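Local coordinates for protein thermosome subunit (Methanococcoides burtonii, PDB 3AQ1) that probably acts as an ATP-dependent group II chaperonin, binding unfolded polypeptides and using ATP hydrolysis to drive their folding, at residues Ile151-Lys155 against Leu170-Lys174. Numbering follows the deposited sequence.
Sequences IKIEK and LVIDK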
loop_
_atom_site.group_PDB
_atom_site.type_symbol
_atom_site.label_atom_id
_atom_site.label_comp_id
_atom_site.label_asym_id
_atom_site.label_seq_id
_atom_site.Cartn_x
_atom_site.Cartn_y
_atom_site.Cartn_z
ATOM N N ILE A 151 -5.248 3.483 -7.929
ATOM C CA ILE A 151 -5.535 4.815 -7.411
ATOM C C ILE A 151 -4.497 5.853 -7.810
ATOM O O ILE A 151 -3.313 5.677 -7.604
ATOM C CB ILE A 151 -5.769 4.806 -5.899
ATOM C CG1 ILE A 151 -6.998 3.950 -5.589
ATOM C CG2 ILE A 151 -5.957 6.225 -5.379
ATOM C CD1 ILE A 151 -7.388 3.913 -4.145
ATOM N N LYS A 152 -4.962 6.930 -8.419
ATOM C CA LYS A 152 -4.103 8.061 -8.707
ATOM C C LYS A 152 -4.573 9.257 -7.882
ATOM O O LYS A 152 -5.764 9.558 -7.828
ATOM C CB LYS A 152 -4.129 8.417 -10.195
ATOM C CG LYS A 152 -3.495 9.772 -10.459
ATOM C CD LYS A 152 -3.628 10.233 -11.890
ATOM C CE LYS A 152 -3.184 11.677 -11.993
ATOM N NZ LYS A 152 -2.725 12.019 -13.358
ATOM N N ILE A 153 -3.639 9.933 -7.228
ATOM C CA ILE A 153 -3.993 11.133 -6.498
ATOM C C ILE A 153 -3.547 12.333 -7.293
ATOM O O ILE A 153 -2.403 12.426 -7.701
ATOM C CB ILE A 153 -3.374 11.171 -5.092
ATOM C CG1 ILE A 153 -3.657 9.857 -4.358
ATOM C CG2 ILE A 153 -3.965 12.299 -4.324
ATOM C CD1 ILE A 153 -3.362 9.889 -2.864
ATOM N N GLU A 154 -4.483 13.228 -7.552
ATOM C CA GLU A 154 -4.214 14.453 -8.291
ATOM C C GLU A 154 -4.633 15.574 -7.354
ATOM O O GLU A 154 -5.810 15.691 -6.992
ATOM C CB GLU A 154 -5.026 14.501 -9.592
ATOM C CG GLU A 154 -4.847 15.775 -10.394
ATOM C CD GLU A 154 -3.514 15.801 -11.110
ATOM O OE1 GLU A 154 -2.998 14.697 -11.387
ATOM O OE2 GLU A 154 -2.983 16.909 -11.377
ATOM N N LYS A 155 -3.673 16.377 -6.919
ATOM C CA LYS A 155 -3.988 17.354 -5.889
ATOM C C LYS A 155 -4.465 18.679 -6.466
ATOM O O LYS A 155 -3.793 19.305 -7.284
ATOM C CB LYS A 155 -2.834 17.519 -4.883
ATOM C CG LYS A 155 -1.492 17.824 -5.485
ATOM C CD LYS A 155 -0.355 17.224 -4.668
ATOM C CE LYS A 155 0.979 17.576 -5.321
ATOM N NZ LYS A 155 2.112 16.828 -4.727
ATOM N N LEU A 170 -9.764 8.094 -14.910
ATOM C CA LEU A 170 -8.403 8.611 -14.821
ATOM C C LEU A 170 -8.395 10.066 -15.253
ATOM O O LEU A 170 -8.847 10.375 -16.339
ATOM C CB LEU A 170 -7.486 7.805 -15.743
ATOM C CG LEU A 170 -6.018 8.202 -15.762
ATOM C CD1 LEU A 170 -5.419 7.937 -14.406
ATOM C CD2 LEU A 170 -5.253 7.443 -16.835
ATOM N N VAL A 171 -7.875 10.955 -14.411
ATOM C CA VAL A 171 -7.810 12.386 -14.724
ATOM C C VAL A 171 -6.370 12.852 -15.000
ATOM O O VAL A 171 -5.483 12.570 -14.228
ATOM C CB VAL A 171 -8.416 13.223 -13.584
ATOM C CG1 VAL A 171 -8.246 14.694 -13.879
ATOM C CG2 VAL A 171 -9.898 12.877 -13.394
ATOM N N ILE A 172 -6.146 13.539 -16.115
ATOM C CA ILE A 172 -4.806 13.958 -16.541
ATOM C C ILE A 172 -4.785 15.464 -16.570
ATOM O O ILE A 172 -5.611 16.079 -17.242
ATOM C CB ILE A 172 -4.474 13.530 -18.009
ATOM C CG1 ILE A 172 -4.672 12.042 -18.220
ATOM C CG2 ILE A 172 -3.047 13.922 -18.399
ATOM C CD1 ILE A 172 -3.946 11.225 -17.224
ATOM N N ASP A 173 -3.844 16.072 -15.858
ATOM C CA ASP A 173 -3.728 17.525 -15.863
ATOM C C ASP A 173 -3.075 18.019 -17.158
ATOM O O ASP A 173 -1.938 18.490 -17.155
ATOM C CB ASP A 173 -2.934 18.001 -14.659
ATOM C CG ASP A 173 -3.039 19.482 -14.459
ATOM O OD1 ASP A 173 -4.025 20.051 -14.962
ATOM O OD2 ASP A 173 -2.148 20.071 -13.805
ATOM N N LYS A 174 -3.809 17.892 -18.259
ATOM C CA LYS A 174 -3.350 18.306 -19.581
ATOM C C LYS A 174 -4.561 18.711 -20.405
ATOM O O LYS A 174 -5.662 18.205 -20.196
ATOM C CB LYS A 174 -2.582 17.177 -20.264
ATOM C CG LYS A 174 -1.064 17.346 -20.204
ATOM C CD LYS A 174 -0.604 18.462 -21.134
ATOM C CE LYS A 174 0.885 18.675 -21.048
ATOM N NZ LYS A 174 1.228 19.386 -19.779
HETATM O O HOH W 1 -1.782 14.552 -14.375
#
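The carboxylate planes of E154 and D173 lie 60° apart, and E154 OE2 comes 3.5 Å from D173 CB. The other oxygen of E154, OE1, forms a salt bridge with K152 NZ at 3.3 Å, between residues two apart that both point toward the other segment. E154 OE2 and D173 OD2, like charges, lie 4.1 Å apart, and the lysine probably offsets part of their repulsion. With CG anti to the backbone N (chi1 167°) and the chain extended beyond it, K152 reaches across to the other strand and gives V171 O a hydrogen bond from NZ, 2.9 Å long and in the carbonyl plane. The strands belong to different sheets, 151-157 pairing with 323-329 and 169-172 with 310-317, consistent with the junction of intermediate and apical domains in group II chaperonins. A water accepts from K152 NZ and D173 N and donates to E154 OE1. Because NZ also forms a salt bridge with D271 of helix 269-279, a methionine in place of K152 would probably leave E154 and D271 without their positive mate and V171 O without this donor. Further back, K152 CD packs against L170 CD1 at 3.8 Å, the two side chains crossing nearly at right angles.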